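Local coordinates for receptor-type tyrosine-protein phosphatase C (Rattus norvegicus, PDB 5FN8) that is probably a receptor protein tyrosine phosphatase needed for T-cell activation through the antigen receptor, represented here by two extracellular fibronectin type III domains, at residues M104-A109 with I114-N119; L141-N146 with F152-L157. One frame throughout, in Å; residues are numbered along the deposited sequence.

Contact 1: residues M104-A109 with I114-N119; sequences MKTSRA and INVTCN. With NAG (2-acetamido-2-deoxy-beta-D-glucopyranose), chain I.
K105 and S107 pair through their backbones with T117 and N115 in an antiparallel beta hairpin of the second fibronectin type III domain. Four backbone bonds join the two pairs, the straightest from N115 N to S107 O at 2.7 Å, with 170° at the hydrogen. M104, T106, R108, I114 and V116 share one face; M104, I114 and V116 turn inward, while R108 stays at the exposed end of the strand. M104 CG is anti to the backbone N (chi1 -165°) and the chain runs on extended, which brings CE to 3.9 Å from V116 CG1. I114 spreads two branches: CG2 lies 3.5 Å from T106 OG1 and CD1 3.8 Å from R108 CG. F165 of strand 162-170 covers M104, I114 and V116 from the other sheet. On the opposite face K105, S107, N115 and T117 gather. S107 OG sits between its backbone N and carbonyl carbon (chi1 82°), 3.7 Å from N115 CB. N115 ND2 is bonded to C1 of the N-linked sugar, and N115 OD1 is 3.4 Å from A109 CB. C118 forms a disulfide with C150. The sugar's acetyl methyl C8 lies by R108 and A109, 3.6 Å from A109 CA.

Contact 2: residues L141-N146 with F152-L157; sequences LVKTFN and FVVDNL. With NAG (2-acetamido-2-deoxy-beta-D-glucopyranose), chain G.
F145 and F152 lead the apolar packing between two edge strands of the second fibronectin type III domain, one from each sheet of its beta sandwich. The F145 CB lies 3.6 Å from F152 CD1. The rings meet obliquely, with planes at 58° and centroids 5.9 Å apart, and the two side chains run past one another head to tail. The other end of the F145 ring reaches V154, where F145 CE1 is 3.9 Å from V154 CG2. V154 serves two neighbours: its CG1 meets K143 CD at 3.6 Å. With CG beside the backbone N (chi1 -61°), the extended K143 chain lies along V154 and brings CE to 3.6 Å from L157 CD2. The polar part is slight. The K143 chain bends at its last torsion (-68°), and NZ makes a weak hydrogen bond to D155 O at 3.3 Å. The sugar is bonded to N146 ND2, while N146 OD1 accepts a hydrogen bond from R130. Strand 140-147 pairs with strand 130-137, with a classic beta bulge at V142 and K143 opposite V135. Strand 151-154 pairs with strand 114-119, and F152 also packs on Y131 and L133 of strand 130-137.

How the contacts relate
Both contacts belong to the same fibronectin type III domain, and their centres are about 12 Å apart. Contact 1 lies within one sheet and relies on regular backbone pairing. Contact 2 bridges the two sheets and relies on side chains. Both mix buried and exposed residues: I114, V116, F152, V154 and L157 form the inner part, while K105, R108 and V153 lie at the surface. Each has a glycosylated asparagine. They meet because strands 114-119 and 151-154 are neighbours: I114 O to V154 N and V116 N to F152 O are probable hydrogen bonds at 2.8 Å. I114 CG1 also packs on L157 CD1. The disulfide ties contact 1 to C150, just ahead of the second segment of contact 2.

Contact 1: residues M104-A109 with I114-N119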
# COMPACT_ATOMS: atom_id res chain seq x y z
N MET B 104 -14.03 -2.32 -13.08
CA MET B 104 -15.48 -2.46 -13.06
C MET B 104 -15.98 -2.93 -14.42
O MET B 104 -15.79 -2.25 -15.44
CB MET B 104 -16.17 -1.17 -12.62
CG MET B 104 -17.62 -1.36 -12.26
SD MET B 104 -18.41 0.23 -12.10
CE MET B 104 -20.13 -0.20 -12.46
N LYS B 105 -16.58 -4.13 -14.42
CA LYS B 105 -17.13 -4.74 -15.63
C LYS B 105 -18.62 -4.95 -15.52
O LYS B 105 -19.11 -5.58 -14.58
CB LYS B 105 -16.42 -6.06 -15.95
CG LYS B 105 -16.02 -6.18 -17.41
CD LYS B 105 -14.59 -6.66 -17.51
CE LYS B 105 -14.48 -8.14 -17.79
NZ LYS B 105 -13.52 -8.83 -16.87
N THR B 106 -19.34 -4.44 -16.51
CA THR B 106 -20.79 -4.55 -16.65
C THR B 106 -21.08 -5.51 -17.81
O THR B 106 -20.55 -5.31 -18.90
CB THR B 106 -21.44 -3.15 -16.71
OG1 THR B 106 -22.82 -3.27 -16.42
CG2 THR B 106 -21.22 -2.41 -18.04
N SER B 107 -21.87 -6.57 -17.57
CA SER B 107 -22.19 -7.58 -18.60
C SER B 107 -23.65 -8.09 -18.56
O SER B 107 -24.22 -8.19 -17.48
CB SER B 107 -21.22 -8.76 -18.49
OG SER B 107 -21.59 -9.69 -17.49
N ARG B 108 -24.22 -8.48 -19.73
CA ARG B 108 -25.57 -9.04 -19.79
C ARG B 108 -25.57 -10.49 -19.29
O ARG B 108 -24.83 -11.32 -19.82
CB ARG B 108 -26.16 -8.96 -21.21
CG ARG B 108 -27.42 -8.10 -21.28
CD ARG B 108 -27.61 -7.47 -22.66
NE ARG B 108 -26.61 -6.45 -22.94
CZ ARG B 108 -26.36 -5.93 -24.15
NH1 ARG B 108 -27.05 -6.35 -25.20
NH2 ARG B 108 -25.42 -5.02 -24.30
N ALA B 109 -26.35 -10.78 -18.24
CA ALA B 109 -26.47 -12.12 -17.65
C ALA B 109 -27.57 -12.92 -18.35
O ALA B 109 -27.45 -14.13 -18.50
CB ALA B 109 -26.72 -12.04 -16.15
N ILE B 114 -28.30 -8.18 -15.54
CA ILE B 114 -26.96 -7.59 -15.68
C ILE B 114 -26.09 -8.04 -14.52
O ILE B 114 -26.51 -8.02 -13.37
CB ILE B 114 -26.98 -6.01 -15.74
CG1 ILE B 114 -27.87 -5.39 -16.86
CG2 ILE B 114 -25.58 -5.34 -15.64
CD1 ILE B 114 -27.65 -5.83 -18.23
N ASN B 115 -24.86 -8.42 -14.83
CA ASN B 115 -23.85 -8.82 -13.84
C ASN B 115 -22.82 -7.69 -13.74
O ASN B 115 -22.40 -7.15 -14.78
CB ASN B 115 -23.19 -10.15 -14.24
CG ASN B 115 -23.83 -11.41 -13.71
OD1 ASN B 115 -25.00 -11.43 -13.27
ND2 ASN B 115 -23.04 -12.49 -13.75
N VAL B 116 -22.49 -7.28 -12.49
CA VAL B 116 -21.54 -6.20 -12.20
C VAL B 116 -20.40 -6.76 -11.32
O VAL B 116 -20.67 -7.41 -10.32
CB VAL B 116 -22.20 -4.92 -11.61
CG1 VAL B 116 -21.17 -3.79 -11.44
CG2 VAL B 116 -23.38 -4.44 -12.45
N THR B 117 -19.15 -6.55 -11.74
CA THR B 117 -17.95 -7.04 -11.03
C THR B 117 -16.91 -5.95 -10.98
O THR B 117 -16.84 -5.10 -11.86
CB THR B 117 -17.35 -8.30 -11.69
OG1 THR B 117 -17.09 -8.02 -13.07
CG2 THR B 117 -18.25 -9.53 -11.55
N CYS B 118 -16.11 -5.98 -9.94
CA CYS B 118 -15.03 -5.03 -9.77
C CYS B 118 -14.05 -5.60 -8.77
O CYS B 118 -14.32 -6.62 -8.12
CB CYS B 118 -15.54 -3.65 -9.33
SG CYS B 118 -15.91 -3.50 -7.56
N ASN B 119 -12.91 -4.93 -8.63
CA ASN B 119 -11.91 -5.31 -7.66
C ASN B 119 -11.71 -4.15 -6.72
O ASN B 119 -12.03 -3.00 -7.05
CB ASN B 119 -10.60 -5.69 -8.35
CG ASN B 119 -10.73 -6.81 -9.36
OD1 ASN B 119 -10.47 -6.63 -10.55
ND2 ASN B 119 -11.16 -7.98 -8.90
C1 NAG I . -23.44 -13.80 -13.30
C2 NAG I . -22.97 -14.88 -14.28
C3 NAG I . -23.49 -16.21 -13.73
C4 NAG I . -22.92 -16.48 -12.34
C5 NAG I . -23.16 -15.29 -11.41
C6 NAG I . -22.36 -15.38 -10.13
C7 NAG I . -22.65 -14.16 -16.62
C8 NAG I . -23.34 -13.83 -17.90
N2 NAG I . -23.43 -14.65 -15.64
O3 NAG I . -23.15 -17.27 -14.62
O4 NAG I . -23.50 -17.66 -11.80
O5 NAG I . -22.78 -14.06 -12.05
O6 NAG I . -22.63 -14.29 -9.24
O7 NAG I . -21.44 -13.99 -16.48

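Contact 2: residues L141-N146 with F152-L157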
# COMPACT_ATOMS: atom_id res chain seq x y z
N LEU B 141 -33.22 6.41 -8.93
CA LEU B 141 -32.70 5.22 -8.25
C LEU B 141 -33.68 4.06 -8.42
O LEU B 141 -34.84 4.16 -8.06
CB LEU B 141 -32.38 5.48 -6.77
CG LEU B 141 -31.52 4.42 -6.05
CD1 LEU B 141 -30.18 4.26 -6.69
CD2 LEU B 141 -31.35 4.76 -4.61
N VAL B 142 -33.21 2.99 -9.04
CA VAL B 142 -34.02 1.81 -9.30
C VAL B 142 -33.75 0.69 -8.28
O VAL B 142 -34.68 0.08 -7.79
CB VAL B 142 -33.89 1.43 -10.82
CG1 VAL B 142 -34.04 -0.07 -11.06
CG2 VAL B 142 -34.91 2.20 -11.64
N LYS B 143 -32.47 0.44 -7.95
CA LYS B 143 -32.02 -0.61 -7.03
C LYS B 143 -30.77 -0.19 -6.35
O LYS B 143 -30.01 0.61 -6.90
CB LYS B 143 -31.73 -1.93 -7.79
CG LYS B 143 -32.92 -2.54 -8.54
CD LYS B 143 -32.47 -3.64 -9.47
CE LYS B 143 -33.58 -4.36 -10.22
NZ LYS B 143 -34.48 -5.17 -9.35
N THR B 144 -30.53 -0.73 -5.16
CA THR B 144 -29.33 -0.50 -4.37
C THR B 144 -28.90 -1.81 -3.68
O THR B 144 -29.75 -2.59 -3.27
CB THR B 144 -29.43 0.75 -3.47
OG1 THR B 144 -28.12 1.02 -2.98
CG2 THR B 144 -30.34 0.56 -2.28
N PHE B 145 -27.56 -2.07 -3.59
CA PHE B 145 -26.99 -3.29 -2.99
C PHE B 145 -25.77 -2.93 -2.18
O PHE B 145 -25.05 -2.01 -2.53
CB PHE B 145 -26.55 -4.28 -4.07
CG PHE B 145 -27.55 -4.71 -5.11
CD1 PHE B 145 -27.80 -3.91 -6.22
CD2 PHE B 145 -28.12 -5.97 -5.06
CE1 PHE B 145 -28.73 -4.32 -7.20
CE2 PHE B 145 -29.03 -6.39 -6.06
CZ PHE B 145 -29.34 -5.55 -7.10
N ASN B 146 -25.54 -3.68 -1.11
CA ASN B 146 -24.45 -3.49 -0.17
C ASN B 146 -23.88 -4.88 0.11
O ASN B 146 -24.57 -5.72 0.69
CB ASN B 146 -24.97 -2.81 1.12
CG ASN B 146 -23.95 -2.63 2.20
OD1 ASN B 146 -22.87 -3.19 2.15
ND2 ASN B 146 -24.28 -1.84 3.21
N PHE B 152 -22.27 -8.56 -8.24
CA PHE B 152 -23.70 -8.27 -8.16
C PHE B 152 -24.41 -8.82 -9.34
O PHE B 152 -23.96 -8.63 -10.48
CB PHE B 152 -23.96 -6.76 -8.11
CG PHE B 152 -23.23 -6.00 -7.02
CD1 PHE B 152 -23.79 -5.86 -5.76
CD2 PHE B 152 -21.98 -5.41 -7.27
CE1 PHE B 152 -23.10 -5.16 -4.75
CE2 PHE B 152 -21.32 -4.69 -6.27
CZ PHE B 152 -21.88 -4.58 -5.02
N VAL B 153 -25.55 -9.45 -9.09
CA VAL B 153 -26.45 -9.96 -10.13
C VAL B 153 -27.72 -9.12 -10.00
O VAL B 153 -28.37 -9.13 -8.95
CB VAL B 153 -26.65 -11.51 -10.17
CG1 VAL B 153 -26.63 -12.13 -8.78
CG2 VAL B 153 -27.92 -11.90 -10.94
N VAL B 154 -27.98 -8.30 -11.03
CA VAL B 154 -29.07 -7.32 -11.10
C VAL B 154 -30.09 -7.83 -12.09
O VAL B 154 -29.94 -7.65 -13.30
CB VAL B 154 -28.56 -5.89 -11.47
CG1 VAL B 154 -29.66 -4.86 -11.32
CG2 VAL B 154 -27.32 -5.49 -10.65
N ASP B 155 -31.13 -8.46 -11.58
CA ASP B 155 -32.16 -9.05 -12.42
C ASP B 155 -33.53 -8.36 -12.34
O ASP B 155 -33.68 -7.37 -11.63
CB ASP B 155 -32.23 -10.58 -12.19
CG ASP B 155 -32.34 -11.04 -10.75
OD1 ASP B 155 -33.19 -10.49 -10.01
OD2 ASP B 155 -31.62 -11.99 -10.37
N ASN B 156 -34.49 -8.86 -13.14
CA ASN B 156 -35.87 -8.35 -13.23
C ASN B 156 -35.97 -6.86 -13.64
O ASN B 156 -36.79 -6.10 -13.10
CB ASN B 156 -36.71 -8.72 -11.98
CG ASN B 156 -36.68 -10.20 -11.60
OD1 ASN B 156 -36.71 -11.11 -12.45
ND2 ASN B 156 -36.64 -10.48 -10.30
N LEU B 157 -35.13 -6.46 -14.62
CA LEU B 157 -35.11 -5.11 -15.18
C LEU B 157 -36.06 -5.04 -16.39
O LEU B 157 -36.57 -6.08 -16.83
CB LEU B 157 -33.68 -4.70 -15.60
CG LEU B 157 -32.56 -4.74 -14.55
CD1 LEU B 157 -31.22 -4.74 -15.21
CD2 LEU B 157 -32.62 -3.53 -13.60
C1 NAG G . -23.42 -1.62 4.33
C2 NAG G . -23.62 -0.22 4.91
C3 NAG G . -22.99 -0.08 6.30
C4 NAG G . -23.31 -1.27 7.19
C5 NAG G . -22.98 -2.59 6.51
C6 NAG G . -23.39 -3.80 7.32
C7 NAG G . -23.04 2.05 4.02
C8 NAG G . -22.52 2.77 2.82
N2 NAG G . -23.00 0.69 3.96
O3 NAG G . -23.52 1.08 6.94
O4 NAG G . -22.58 -1.16 8.41
O5 NAG G . -23.70 -2.68 5.27
O6 NAG G . -23.03 -5.03 6.70
O7 NAG G . -23.46 2.66 5.00